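PDB 3RRK: V-type ATPase 116 kDa subunit from Meiothermus ruber, which probably takes part in rotary proton transport as subunit I, the subunit a homologue of a V-type ATPase, here its cytoplasmic N-terminal domain. Local coordinates for residues P158-A163 against L208-L213; A99-V104 against I261-R266. One frame throughout, in Å; residues are numbered along the deposited sequence.

How the contacts relate
The two contacts lie on opposite sides of the centre of a long, dumbbell-shaped domain: the centre of contact 1 lies about 39 Å from it, that of contact 2 about 19 Å. Their own centres are about 57 Å apart and their nearest atoms about 38 Å, so neither touches the other. Along the chain, contact 1 is nested within the loop that contact 2 closes, because helix 94-138 leads out to the lobe holding 158-163 and 208-213, and helix 224-281 leads back. Contact 1 is thus a surface contact inside a lobe, whereas contact 2 is a mostly buried pairing of the helices that connect lobes.

Contact 1: residues P158-A163 against L208-L213; sequences PEELEA and LGLAEL
Ala163, on helix 158-172, and Leu208, in the loop after helix 198-206, mark the closest backbone approach, with 8.2 Å between Ala163 CA and Leu208 CA. No hydrogen bond crosses this gap; instead, two leucine methyls meet a helix carbonyl and a carboxylate. Leu208 sends its CD1 methyl to the helix backbone, 3.8 Å from Ala163 O, while the same CD1 lies 4.4 Å from Ala163 CB. Its CG is set anti to the carbonyl carbon (chi1 -63°), a turn that directs the isobutyl group at the helix, where Val164 and Ala167 are further neighbours. One turn earlier, Glu160 runs fully extended beyond CG (chi2 -180°), antiparallel alongside the Leu210 side chain. Its carboxylate meets a methyl, with Glu160 OE2 3.7 Å from Leu210 CD2, which is contact without a polar bond; the other oxygen, OE1, makes a weak hydrogen bond to the backbone N of Ala156. Between the two leucines, Gly209 has a positive phi (73°) and is the C-prime residue of a Schellman motif ending the preceding helix. Further on, Leu213 N donates a backbone hydrogen bond to Pro152 O of edge strand 148-155, where the fourth strand of a 4-1-3-2 sheet would lie. With beta-alpha-beta-beta-alpha order and three antiparallel strands arranged 1-3-2, this is consistent with a ferredoxin-like lobe.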
ATOM      1  N   PRO A 158      31.948 -17.248  21.157  1.00115.09           N
ATOM      2  CA  PRO A 158      32.016 -18.039  22.393  1.00114.76           C
ATOM      3  C   PRO A 158      32.845 -17.315  23.461  1.00108.94           C
ATOM      4  O   PRO A 158      32.721 -17.598  24.655  1.00105.74           O
ATOM      5  CB  PRO A 158      32.716 -19.325  21.942  1.00116.93           C
ATOM      6  CG  PRO A 158      32.352 -19.460  20.500  1.00116.37           C
ATOM      7  CD  PRO A 158      32.286 -18.049  19.966  1.00117.97           C
ATOM      8  N   GLU A 159      33.683 -16.385  23.017  1.00105.65           N
ATOM      9  CA  GLU A 159      34.462 -15.550  23.918  1.00105.71           C
ATOM     10  C   GLU A 159      33.539 -14.589  24.655  1.00100.69           C
ATOM     11  O   GLU A 159      33.701 -14.347  25.849  1.00102.25           O
ATOM     12  CB  GLU A 159      35.527 -14.768  23.142  1.00112.46           C
ATOM     13  CG  GLU A 159      36.675 -15.620  22.580  1.00125.48           C
ATOM     14  CD  GLU A 159      36.262 -16.497  21.399  1.00131.02           C
ATOM     15  OE1 GLU A 159      35.344 -16.104  20.650  1.00130.52           O
ATOM     16  OE2 GLU A 159      36.864 -17.581  21.218  1.00133.07           O
ATOM     17  N   GLU A 160      32.564 -14.046  23.935  1.00 98.44           N
ATOM     18  CA  GLU A 160      31.616 -13.111  24.528  1.00101.75           C
ATOM     19  C   GLU A 160      30.707 -13.839  25.517  1.00 95.51           C
ATOM     20  O   GLU A 160      30.317 -13.286  26.544  1.00 94.92           O
ATOM     21  CB  GLU A 160      30.789 -12.397  23.446  1.00105.16           C
ATOM     22  CG  GLU A 160      30.195 -11.068  23.909  1.00112.00           C
ATOM     23  CD  GLU A 160      29.365 -10.362  22.841  1.00117.61           C
ATOM     24  OE1 GLU A 160      29.019 -11.000  21.818  1.00117.51           O
ATOM     25  OE2 GLU A 160      29.057  -9.163  23.035  1.00118.22           O
ATOM     26  N   LEU A 161      30.382 -15.087  25.206  1.00 88.16           N
ATOM     27  CA  LEU A 161      29.540 -15.876  26.081  1.00 83.70           C
ATOM     28  C   LEU A 161      30.187 -15.988  27.454  1.00 90.26           C
ATOM     29  O   LEU A 161      29.515 -15.910  28.480  1.00 94.50           O
ATOM     30  CB  LEU A 161      29.321 -17.260  25.489  1.00 85.70           C
ATOM     31  CG  LEU A 161      28.352 -18.156  26.262  1.00 83.10           C
ATOM     32  CD1 LEU A 161      26.977 -17.521  26.328  1.00 72.89           C
ATOM     33  CD2 LEU A 161      28.273 -19.535  25.625  1.00 86.39           C
ATOM     34  N   GLU A 162      31.501 -16.161  27.464  1.00 91.65           N
ATOM     35  CA  GLU A 162      32.247 -16.268  28.707  1.00 95.01           C
ATOM     36  C   GLU A 162      32.141 -15.013  29.554  1.00 93.44           C
ATOM     37  O   GLU A 162      31.876 -15.092  30.752  1.00 99.21           O
ATOM     38  CB  GLU A 162      33.708 -16.584  28.418  1.00103.60           C
ATOM     39  CG  GLU A 162      33.870 -17.939  27.792  1.00114.09           C
ATOM     40  CD  GLU A 162      32.886 -18.940  28.370  1.00119.43           C
ATOM     41  OE1 GLU A 162      32.936 -19.185  29.599  1.00119.02           O
ATOM     42  OE2 GLU A 162      32.053 -19.465  27.599  1.00120.12           O
ATOM     43  N   ALA A 163      32.355 -13.860  28.930  1.00 84.06           N
ATOM     44  CA  ALA A 163      32.255 -12.588  29.633  1.00 81.76           C
ATOM     45  C   ALA A 163      30.912 -12.490  30.356  1.00 80.76           C
ATOM     46  O   ALA A 163      30.830 -11.961  31.470  1.00 84.79           O
ATOM     47  CB  ALA A 163      32.440 -11.416  28.654  1.00 70.79           C
ATOM     48  N   LEU A 208      26.672  -5.521  29.216  1.00 63.90           N
ATOM     49  CA  LEU A 208      27.548  -6.049  28.164  1.00 64.02           C
ATOM     50  C   LEU A 208      27.048  -5.694  26.759  1.00 69.49           C
ATOM     51  O   LEU A 208      27.593  -6.152  25.752  1.00 71.92           O
ATOM     52  CB  LEU A 208      27.719  -7.561  28.313  1.00 62.80           C
ATOM     53  CG  LEU A 208      28.412  -7.879  29.635  1.00 70.03           C
ATOM     54  CD1 LEU A 208      28.692  -9.361  29.798  1.00 73.46           C
ATOM     55  CD2 LEU A 208      29.699  -7.061  29.729  1.00 72.10           C
ATOM     56  N   GLY A 209      26.011  -4.864  26.703  1.00 66.25           N
ATOM     57  CA  GLY A 209      25.429  -4.451  25.442  1.00 66.85           C
ATOM     58  C   GLY A 209      24.622  -5.532  24.747  1.00 69.73           C
ATOM     59  O   GLY A 209      24.458  -5.513  23.532  1.00 78.40           O
ATOM     60  N   LEU A 210      24.124  -6.485  25.520  1.00 74.18           N
ATOM     61  CA  LEU A 210      23.308  -7.558  24.976  1.00 72.18           C
ATOM     62  C   LEU A 210      21.861  -7.369  25.422  1.00 78.39           C
ATOM     63  O   LEU A 210      21.584  -6.675  26.400  1.00 84.43           O
ATOM     64  CB  LEU A 210      23.825  -8.901  25.478  1.00 63.90           C
ATOM     65  CG  LEU A 210      25.295  -9.214  25.214  1.00 56.12           C
ATOM     66  CD1 LEU A 210      25.738 -10.415  26.040  1.00 52.23           C
ATOM     67  CD2 LEU A 210      25.482  -9.477  23.740  1.00 61.00           C
ATOM     68  N   ALA A 211      20.931  -7.987  24.713  1.00 74.12           N
ATOM     69  CA  ALA A 211      19.527  -7.832  25.053  1.00 64.33           C
ATOM     70  C   ALA A 211      18.765  -9.107  24.763  1.00 63.31           C
ATOM     71  O   ALA A 211      19.214  -9.936  23.968  1.00 66.03           O
ATOM     72  CB  ALA A 211      18.915  -6.663  24.282  1.00 48.76           C
ATOM     73  N   GLU A 212      17.612  -9.258  25.411  1.00 60.13           N
ATOM     74  CA  GLU A 212      16.725 -10.366  25.097  1.00 62.08           C
ATOM     75  C   GLU A 212      16.360 -10.360  23.614  1.00 63.05           C
ATOM     76  O   GLU A 212      16.092  -9.315  23.022  1.00 59.72           O
ATOM     77  CB  GLU A 212      15.466 -10.331  25.956  1.00 64.61           C
ATOM     78  CG  GLU A 212      14.373 -11.201  25.392  1.00 73.77           C
ATOM     79  CD  GLU A 212      13.311 -11.581  26.406  1.00 76.02           C
ATOM     80  OE1 GLU A 212      13.339 -11.048  27.542  1.00 70.74           O
ATOM     81  OE2 GLU A 212      12.450 -12.420  26.045  1.00 70.67           O
ATOM     82  N   LEU A 213      16.386 -11.537  23.008  1.00 66.18           N
ATOM     83  CA  LEU A 213      15.973 -11.682  21.627  1.00 64.82           C
ATOM     84  C   LEU A 213      14.451 -11.674  21.600  1.00 65.84           C
ATOM     85  O   LEU A 213      13.803 -12.485  22.264  1.00 68.94           O
ATOM     86  CB  LEU A 213      16.523 -12.983  21.038  1.00 67.52           C
ATOM     87  CG  LEU A 213      15.972 -13.479  19.699  1.00 66.27           C
ATOM     88  CD1 LEU A 213      16.064 -12.397  18.622  1.00 58.56           C
ATOM     89  CD2 LEU A 213      16.694 -14.753  19.266  1.00 58.92           C
TER

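Contact 2: residues A99-V104 against I261-R266; sequences AVLRPV and IALWTR
A single methyl of Leu263 carries this contact, CD1 meeting both Val100 and Leu101 of the facing helix. It lies 4.2 Å from Val100 CG1 and 4.3 Å from Leu101 CB, while the nearest backbone pair, Leu101 CA and Leu263 CA, stands 8.2 Å apart. The leucine reaches across because CG is anti to its carbonyl carbon (chi1 -72°), and Val100 meets it at a slant with the branch, CG1, that lies anti to the backbone N. Leu101 and Leu263 form the close-packed side: both are buried, Leu101 also touching Val68 and Gln71 of helix 56-79 as well as Leu260, and Leu263 touching Phe90. The pairing is purely apolar and belongs to an elongated helical stalk, in which helices 94-138 and 224-281 run in roughly opposite directions between the two alpha/beta lobes. The other side is looser. Val100 is solvent-exposed although it touches Leu263, and the helix kinks at the exposed Pro103: neither Pro103 N, which has no hydrogen to give, nor Val104 N is bonded to the turn before. Behind Leu263, Ile261 O accepts from Thr265 N at 3.0 Å and from Thr265 OG1 at 2.8 Å, the two donors reaching it from opposite faces of the carbonyl plane. Thr265 OG1 is also hydrogen-bonded to Ser86 N, which joins this helix to the loop before helix 94-138.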
ATOM      1  N   ALA A  99     -20.693  -1.092 -10.496  1.00 66.04           N
ATOM      2  CA  ALA A  99     -21.279  -2.416 -10.235  1.00 56.00           C
ATOM      3  C   ALA A  99     -20.313  -3.517 -10.631  1.00 52.98           C
ATOM      4  O   ALA A  99     -20.304  -4.590 -10.028  1.00 54.38           O
ATOM      5  CB  ALA A  99     -22.617  -2.584 -10.965  1.00 42.98           C
ATOM      6  N   VAL A 100     -19.508  -3.238 -11.650  1.00 51.29           N
ATOM      7  CA  VAL A 100     -18.502  -4.170 -12.150  1.00 53.57           C
ATOM      8  C   VAL A 100     -17.281  -4.246 -11.232  1.00 57.23           C
ATOM      9  O   VAL A 100     -16.620  -5.274 -11.155  1.00 71.49           O
ATOM     10  CB  VAL A 100     -18.063  -3.780 -13.601  1.00 54.73           C
ATOM     11  CG1 VAL A 100     -16.824  -4.563 -14.066  1.00 43.86           C
ATOM     12  CG2 VAL A 100     -19.218  -3.993 -14.552  1.00 55.41           C
ATOM     13  N   LEU A 101     -17.012  -3.167 -10.512  1.00 50.10           N
ATOM     14  CA  LEU A 101     -15.761  -3.020  -9.785  1.00 44.48           C
ATOM     15  C   LEU A 101     -15.821  -3.394  -8.301  1.00 48.53           C
ATOM     16  O   LEU A 101     -14.821  -3.843  -7.751  1.00 50.49           O
ATOM     17  CB  LEU A 101     -15.247  -1.585  -9.938  1.00 44.81           C
ATOM     18  CG  LEU A 101     -13.992  -1.170  -9.164  1.00 48.95           C
ATOM     19  CD1 LEU A 101     -12.774  -1.943  -9.688  1.00 47.38           C
ATOM     20  CD2 LEU A 101     -13.764   0.360  -9.287  1.00 43.01           C
ATOM     21  N   ARG A 102     -16.969  -3.209  -7.658  0.50 49.83           N
ATOM     22  CA  ARG A 102     -17.063  -3.471  -6.221  0.50 52.65           C
ATOM     23  C   ARG A 102     -16.632  -4.882  -5.827  0.50 54.28           C
ATOM     24  O   ARG A 102     -15.798  -5.054  -4.942  0.50 59.70           O
ATOM     25  CB  ARG A 102     -18.465  -3.179  -5.689  0.50 52.62           C
ATOM     26  CG  ARG A 102     -18.558  -1.882  -4.929  0.50 51.06           C
ATOM     27  CD  ARG A 102     -18.263  -2.068  -3.457  0.50 53.93           C
ATOM     28  NE  ARG A 102     -17.019  -2.789  -3.196  0.50 52.46           N
ATOM     29  CZ  ARG A 102     -15.853  -2.214  -2.917  0.50 51.08           C
ATOM     30  NH1 ARG A 102     -14.792  -2.970  -2.687  0.50 52.52           N
ATOM     31  NH2 ARG A 102     -15.738  -0.891  -2.876  0.50 46.04           N
ATOM     32  N   PRO A 103     -17.194  -5.900  -6.485  1.00 43.96           N
ATOM     33  CA  PRO A 103     -16.847  -7.270  -6.121  1.00 48.80           C
ATOM     34  C   PRO A 103     -15.365  -7.532  -6.341  1.00 52.25           C
ATOM     35  O   PRO A 103     -14.717  -8.183  -5.518  1.00 58.57           O
ATOM     36  CB  PRO A 103     -17.666  -8.107  -7.110  1.00 50.25           C
ATOM     37  CG  PRO A 103     -18.732  -7.197  -7.604  1.00 49.20           C
ATOM     38  CD  PRO A 103     -18.113  -5.853  -7.632  1.00 48.75           C
ATOM     39  N   VAL A 104     -14.853  -7.046  -7.465  1.00 43.76           N
ATOM     40  CA  VAL A 104     -13.459  -7.210  -7.823  1.00 42.93           C
ATOM     41  C   VAL A 104     -12.522  -6.496  -6.847  1.00 41.82           C
ATOM     42  O   VAL A 104     -11.513  -7.045  -6.428  1.00 45.58           O
ATOM     43  CB  VAL A 104     -13.205  -6.669  -9.247  1.00 45.43           C
ATOM     44  CG1 VAL A 104     -11.713  -6.632  -9.547  1.00 45.07           C
ATOM     45  CG2 VAL A 104     -13.952  -7.516 -10.264  1.00 38.38           C
ATOM     46  N   ILE A 261      -8.340  -1.960 -15.975  1.00 65.25           N
ATOM     47  CA  ILE A 261      -7.609  -0.985 -16.766  1.00 58.42           C
ATOM     48  C   ILE A 261      -8.550  -0.058 -17.527  1.00 60.19           C
ATOM     49  O   ILE A 261      -8.392   1.158 -17.495  1.00 69.91           O
ATOM     50  CB  ILE A 261      -6.638  -1.700 -17.729  1.00 64.84           C
ATOM     51  CG1 ILE A 261      -5.325  -2.007 -17.012  1.00 64.70           C
ATOM     52  CG2 ILE A 261      -6.338  -0.851 -18.949  1.00 69.08           C
ATOM     53  CD1 ILE A 261      -4.381  -2.847 -17.834  1.00 68.02           C
ATOM     54  N   ALA A 262      -9.536  -0.627 -18.207  1.00 53.71           N
ATOM     55  CA  ALA A 262     -10.520   0.186 -18.922  1.00 50.53           C
ATOM     56  C   ALA A 262     -11.369   1.065 -17.992  1.00 63.06           C
ATOM     57  O   ALA A 262     -11.846   2.118 -18.401  1.00 59.28           O
ATOM     58  CB  ALA A 262     -11.412  -0.696 -19.736  1.00 35.64           C
ATOM     59  N   LEU A 263     -11.596   0.598 -16.761  1.00 62.43           N
ATOM     60  CA  LEU A 263     -12.338   1.363 -15.763  1.00 57.65           C
ATOM     61  C   LEU A 263     -11.482   2.519 -15.279  1.00 56.61           C
ATOM     62  O   LEU A 263     -11.933   3.660 -15.179  1.00 54.57           O
ATOM     63  CB  LEU A 263     -12.699   0.469 -14.567  1.00 51.35           C
ATOM     64  CG  LEU A 263     -13.785  -0.567 -14.878  1.00 54.22           C
ATOM     65  CD1 LEU A 263     -13.672  -1.809 -13.986  1.00 50.56           C
ATOM     66  CD2 LEU A 263     -15.178   0.066 -14.834  1.00 44.53           C
ATOM     67  N   TRP A 264     -10.233   2.205 -14.970  1.00 46.75           N
ATOM     68  CA  TRP A 264      -9.315   3.195 -14.481  1.00 44.61           C
ATOM     69  C   TRP A 264      -9.238   4.322 -15.493  1.00 54.28           C
ATOM     70  O   TRP A 264      -9.328   5.515 -15.156  1.00 49.65           O
ATOM     71  CB  TRP A 264      -7.945   2.560 -14.294  1.00 53.17           C
ATOM     72  CG  TRP A 264      -6.913   3.525 -13.809  1.00 59.66           C
ATOM     73  CD1 TRP A 264      -6.705   3.921 -12.519  1.00 58.40           C
ATOM     74  CD2 TRP A 264      -5.945   4.221 -14.608  1.00 69.33           C
ATOM     75  NE1 TRP A 264      -5.668   4.818 -12.464  1.00 69.41           N
ATOM     76  CE2 TRP A 264      -5.188   5.027 -13.729  1.00 69.69           C
ATOM     77  CE3 TRP A 264      -5.646   4.237 -15.978  1.00 67.23           C
ATOM     78  CZ2 TRP A 264      -4.142   5.845 -14.179  1.00 61.80           C
ATOM     79  CZ3 TRP A 264      -4.605   5.051 -16.420  1.00 63.13           C
ATOM     80  CH2 TRP A 264      -3.869   5.841 -15.523  1.00 58.43           C
ATOM     81  N   THR A 265      -9.096   3.925 -16.750  1.00 53.48           N
ATOM     82  CA  THR A 265      -8.912   4.867 -17.822  1.00 49.64           C
ATOM     83  C   THR A 265     -10.122   5.787 -17.945  1.00 59.01           C
ATOM     84  O   THR A 265     -10.007   7.014 -17.855  1.00 66.82           O
ATOM     85  CB  THR A 265      -8.615   4.124 -19.114  1.00 52.77           C
ATOM     86  OG1 THR A 265      -7.411   3.378 -18.933  1.00 57.43           O
ATOM     87  CG2 THR A 265      -8.427   5.086 -20.268  1.00 45.55           C
ATOM     88  N   ARG A 266     -11.296   5.210 -18.119  1.00 59.28           N
ATOM     89  CA  ARG A 266     -12.489   6.040 -18.197  1.00 61.11           C
ATOM     90  C   ARG A 266     -12.606   6.992 -16.992  1.00 64.47           C
ATOM     91  O   ARG A 266     -12.968   8.163 -17.152  1.00 59.89           O
ATOM     92  CB  ARG A 266     -13.720   5.155 -18.334  1.00 58.06           C
ATOM     93  CG  ARG A 266     -15.036   5.836 -18.049  1.00 57.58           C
ATOM     94  CD  ARG A 266     -15.462   6.747 -19.167  1.00 47.83           C
ATOM     95  NE  ARG A 266     -16.766   7.354 -18.900  1.00 54.07           N
ATOM     96  CZ  ARG A 266     -17.930   6.710 -18.993  1.00 60.90           C
ATOM     97  NH1 ARG A 266     -17.969   5.414 -19.337  1.00 53.02           N
ATOM     98  NH2 ARG A 266     -19.060   7.360 -18.730  1.00 55.91           N
TER